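Local coordinates for protein luciferase-like monooxygenase (Streptomyces bottropensis, PDB 4US5) that probably acts as a flavin-dependent monooxygenase of the bacterial luciferase family, inserting oxygen from molecular oxygen into an organic substrate, at residues Ser24-Asp36 / Val56-Thr70. Residues are numbered along the deposited sequence; the frame is centred on the assembly and turned at random. Where two conformers were deposited one is given.
Sequences SLQHSIELARLAD and VPAPEILIARIAAET. With NA (sodium ion), chain L; NA (sodium ion), chain O.
The carboxylate of E69 lies between two arginines, R33 of helix 24-36 and R65, four residues earlier in the chain, and joins them in a salt-bridge network. In the modelled conformer R33 NH2 reaches E69 OE1 at 2.8 Å from above the carboxylate plane, the guanidinium standing 85° to it, and NE adds a weak bond to the same oxygen. R65 NE holds OE2 at 2.8 Å on its anti side, nearly straight. Because R65 bends at chi2 (58°), its guanidinium turns over I29, whose CD1 sits 3.7 Å above the centre of one face; a branched aliphatic suits this place, its CG2 also covering a face of R33 in that conformer. Two waters link the edge of R65 to Q26. A leucine in place of E69 would probably leave R33 and R65, their NH2 atoms 4.7 Å apart, without the negative charge between them and freer to turn.

Beneath this charged cluster the interface is aliphatic. I29 CG1 meets I66 CG1, while A32, small enough to admit a neighbour, takes I66 CG2 against its CB at a tight 3.5 Å. L62 CD2 packs on S28 CB, leaving S28 OG to bond E11, and L25 CD2 presses on V56 CG2. Beyond the helix, T70 lays CG2 against A32 O and D36 CB, while its OG1 bonds I66 O. D36 instead gives its carboxylate to the backbone N-H groups of S71, G72 and I73, and a water connects OD2 to E69 O.

The axes of the two helical segments cross at -43° and come within 9.8 Å, as neighbouring outer helices of the TIM-barrel fold. A32 and I66 rest on F43 of strand 42-45, I66 and T70 also on V75 of strand 74-81; A99 of the second subunit packs on L25, and the hydroxyl of that subunit's Y101 hydrogen-bonds R65.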
# COMPACT_ATOMS: atom_id res chain seq x y z
N SER B 24 14.95 -1.50 9.56
CA SER B 24 14.56 -0.12 9.35
C SER B 24 13.07 0.01 9.44
O SER B 24 12.53 0.94 10.10
CB SER B 24 15.03 0.39 7.98
OG SER B 24 16.44 0.31 7.86
N LEU B 25 12.34 -0.89 8.77
CA LEU B 25 10.88 -0.84 8.82
C LEU B 25 10.32 -1.04 10.23
O LEU B 25 9.39 -0.35 10.65
CB LEU B 25 10.25 -1.85 7.82
CG LEU B 25 10.72 -1.72 6.38
CD1 LEU B 25 9.98 -2.69 5.48
CD2 LEU B 25 10.59 -0.31 5.84
N GLN B 26 10.86 -2.03 10.94
CA GLN B 26 10.44 -2.28 12.31
C GLN B 26 10.74 -1.06 13.18
O GLN B 26 9.93 -0.65 14.02
CB GLN B 26 11.13 -3.57 12.88
CG GLN B 26 10.61 -4.89 12.25
CD GLN B 26 9.10 -5.01 12.31
OE1 GLN B 26 8.50 -4.83 13.37
NE2 GLN B 26 8.46 -5.24 11.15
N HIS B 27 11.89 -0.46 12.97
CA HIS B 27 12.24 0.75 13.72
C HIS B 27 11.33 1.92 13.42
O HIS B 27 11.07 2.76 14.31
CB HIS B 27 13.68 1.12 13.50
CG HIS B 27 14.62 0.21 14.20
ND1 HIS B 27 15.91 0.01 13.77
CD2 HIS B 27 14.44 -0.61 15.26
CE1 HIS B 27 16.49 -0.91 14.51
NE2 HIS B 27 15.63 -1.28 15.45
N SER B 28 10.79 1.97 12.20
CA SER B 28 9.82 3.03 11.82
C SER B 28 8.58 2.91 12.59
O SER B 28 8.03 3.88 13.12
CB SER B 28 9.48 2.96 10.32
OG SER B 28 10.60 3.27 9.54
N ILE B 29 8.11 1.68 12.71
CA ILE B 29 6.92 1.42 13.51
C ILE B 29 7.09 1.78 14.99
O ILE B 29 6.22 2.43 15.59
CB ILE B 29 6.52 -0.08 13.37
CG1 ILE B 29 6.14 -0.36 11.92
CG2 ILE B 29 5.38 -0.44 14.30
CD1 ILE B 29 6.06 -1.84 11.57
N GLU B 30 8.24 1.40 15.55
CA GLU B 30 8.57 1.73 16.92
C GLU B 30 8.62 3.25 17.14
O GLU B 30 8.05 3.79 18.13
CB GLU B 30 9.93 1.16 17.30
CG GLU B 30 10.16 1.25 18.80
CD GLU B 30 11.44 0.58 19.28
OE1 GLU B 30 12.32 0.24 18.44
OE2 GLU B 30 11.57 0.44 20.54
N LEU B 31 9.21 3.96 16.21
CA LEU B 31 9.28 5.42 16.30
C LEU B 31 7.90 6.04 16.19
O LEU B 31 7.57 6.97 16.93
CB LEU B 31 10.23 5.99 15.27
CG LEU B 31 10.34 7.50 15.23
CD1 LEU B 31 10.83 8.06 16.56
CD2 LEU B 31 11.26 7.93 14.09
N ALA B 32 7.07 5.52 15.30
CA ALA B 32 5.72 6.03 15.16
C ALA B 32 4.86 5.82 16.43
O ALA B 32 4.13 6.70 16.81
CB ALA B 32 5.03 5.38 13.98
N ARG B 33 4.98 4.66 17.05
CA ARG B 33 4.28 4.40 18.32
C ARG B 33 4.74 5.39 19.40
O ARG B 33 3.92 5.98 20.11
CB ARG B 33 4.52 2.98 18.78
CG ARG B 33 3.82 1.89 17.97
CD ARG B 33 4.16 0.58 18.69
NE ARG B 33 3.75 -0.63 18.01
CZ ARG B 33 4.59 -1.56 17.57
NH1 ARG B 33 5.90 -1.39 17.69
NH2 ARG B 33 4.10 -2.64 16.98
N LEU B 34 6.04 5.63 19.46
CA LEU B 34 6.59 6.62 20.41
C LEU B 34 6.06 8.01 20.12
O LEU B 34 5.56 8.71 21.03
CB LEU B 34 8.10 6.60 20.41
CG LEU B 34 8.77 7.60 21.36
CD1 LEU B 34 8.40 7.29 22.83
CD2 LEU B 34 10.25 7.56 21.20
N ALA B 35 6.12 8.40 18.85
CA ALA B 35 5.65 9.70 18.45
C ALA B 35 4.18 9.89 18.72
O ALA B 35 3.72 10.97 19.14
CB ALA B 35 5.98 9.93 16.98
N ASP B 36 3.40 8.82 18.53
CA ASP B 36 1.99 8.86 18.86
C ASP B 36 1.81 9.15 20.37
O ASP B 36 1.08 10.09 20.74
CB ASP B 36 1.35 7.51 18.47
CG ASP B 36 -0.17 7.48 18.60
OD1 ASP B 36 -0.84 8.45 18.30
OD2 ASP B 36 -0.68 6.37 18.91
N VAL B 56 12.31 2.39 2.08
CA VAL B 56 10.91 2.49 1.69
C VAL B 56 10.72 3.18 0.34
O VAL B 56 10.71 4.42 0.25
CB VAL B 56 10.07 3.27 2.72
CG1 VAL B 56 8.60 3.31 2.28
CG2 VAL B 56 10.16 2.62 4.07
N PRO B 57 10.52 2.37 -0.70
CA PRO B 57 10.14 2.90 -2.00
C PRO B 57 8.62 3.09 -2.13
O PRO B 57 8.17 3.73 -3.11
CB PRO B 57 10.62 1.82 -2.97
CG PRO B 57 10.50 0.55 -2.21
CD PRO B 57 10.75 0.93 -0.74
N ALA B 58 7.85 2.48 -1.21
CA ALA B 58 6.38 2.44 -1.28
C ALA B 58 5.78 2.89 0.06
O ALA B 58 5.39 2.06 0.89
CB ALA B 58 5.89 1.06 -1.65
N PRO B 59 5.79 4.20 0.31
CA PRO B 59 5.33 4.71 1.59
C PRO B 59 3.95 4.26 1.94
O PRO B 59 3.65 4.05 3.13
CB PRO B 59 5.42 6.25 1.43
CG PRO B 59 5.50 6.49 -0.05
CD PRO B 59 6.21 5.28 -0.60
N GLU B 60 3.09 4.10 0.95
CA GLU B 60 1.70 3.71 1.18
C GLU B 60 1.57 2.39 1.95
O GLU B 60 0.63 2.19 2.74
CB GLU B 60 0.93 3.66 -0.14
CG GLU B 60 1.38 2.59 -1.14
CD GLU B 60 2.52 3.00 -2.06
OE1 GLU B 60 3.28 3.95 -1.75
OE2 GLU B 60 2.66 2.35 -3.13
N ILE B 61 2.54 1.51 1.76
CA ILE B 61 2.53 0.21 2.48
C ILE B 61 2.87 0.40 3.95
O ILE B 61 2.17 -0.13 4.85
CB ILE B 61 3.54 -0.79 1.85
CG1 ILE B 61 3.14 -1.09 0.38
CG2 ILE B 61 3.61 -2.06 2.70
CD1 ILE B 61 1.75 -1.67 0.21
N LEU B 62 3.89 1.21 4.24
CA LEU B 62 4.22 1.49 5.62
C LEU B 62 3.14 2.36 6.33
O LEU B 62 2.87 2.17 7.49
CB LEU B 62 5.61 2.16 5.70
CG LEU B 62 6.31 2.12 7.05
CD1 LEU B 62 6.49 0.73 7.59
CD2 LEU B 62 7.65 2.85 7.05
N ILE B 63 2.51 3.28 5.59
CA ILE B 63 1.40 4.04 6.10
C ILE B 63 0.26 3.13 6.53
O ILE B 63 -0.31 3.27 7.64
CB ILE B 63 0.91 5.10 5.08
CG1 ILE B 63 2.02 6.13 4.85
CG2 ILE B 63 -0.37 5.75 5.56
CD1 ILE B 63 1.87 6.84 3.56
N ALA B 64 -0.08 2.18 5.70
CA ALA B 64 -1.17 1.25 6.00
C ALA B 64 -0.90 0.50 7.32
O ALA B 64 -1.82 0.25 8.11
CB ALA B 64 -1.32 0.27 4.85
N ARG B 65 0.35 0.14 7.55
CA ARG B 65 0.72 -0.54 8.78
C ARG B 65 0.75 0.39 9.97
O ARG B 65 0.20 0.09 11.03
CB ARG B 65 2.06 -1.23 8.61
CG ARG B 65 2.63 -1.86 9.89
CD ARG B 65 1.68 -2.88 10.50
NE ARG B 65 2.30 -3.51 11.65
CZ ARG B 65 3.32 -4.36 11.61
NH1 ARG B 65 3.76 -4.85 10.47
NH2 ARG B 65 3.89 -4.77 12.75
N ILE B 66 1.45 1.51 9.82
CA ILE B 66 1.65 2.42 10.95
C ILE B 66 0.36 3.03 11.46
O ILE B 66 0.21 3.21 12.66
CB ILE B 66 2.70 3.52 10.62
CG1 ILE B 66 4.09 2.86 10.57
CG2 ILE B 66 2.60 4.69 11.60
CD1 ILE B 66 5.20 3.77 10.12
N ALA B 67 -0.59 3.30 10.57
CA ALA B 67 -1.91 3.80 11.00
C ALA B 67 -2.65 2.79 11.86
O ALA B 67 -3.43 3.17 12.76
CB ALA B 67 -2.74 4.23 9.84
N ALA B 68 -2.42 1.51 11.62
CA ALA B 68 -3.01 0.44 12.48
C ALA B 68 -2.35 0.31 13.84
O ALA B 68 -2.91 -0.27 14.76
CB ALA B 68 -2.92 -0.92 11.76
N GLU B 69 -1.12 0.82 13.96
CA GLU B 69 -0.30 0.71 15.18
C GLU B 69 -0.40 1.95 16.08
O GLU B 69 0.22 1.98 17.13
CB GLU B 69 1.16 0.52 14.80
CG GLU B 69 1.45 -0.72 14.00
CD GLU B 69 1.55 -1.96 14.87
OE1 GLU B 69 1.60 -1.81 16.11
OE2 GLU B 69 1.56 -3.08 14.30
N THR B 70 -1.16 2.96 15.64
CA THR B 70 -1.23 4.25 16.30
C THR B 70 -2.67 4.71 16.34
O THR B 70 -3.51 4.22 15.60
CB THR B 70 -0.40 5.30 15.56
OG1 THR B 70 -0.83 5.36 14.20
CG2 THR B 70 1.06 4.98 15.60
NA NA L . 13.64 3.39 10.34
NA NA O . 4.32 5.54 -3.90
O HOH W 1 5.93 -6.56 10.50
O HOH W 2 6.07 -6.27 13.66
O HOH W 3 0.81 4.00 19.30
O HOH W 4 16.54 3.32 10.58
O HOH W 5 2.02 5.69 -5.48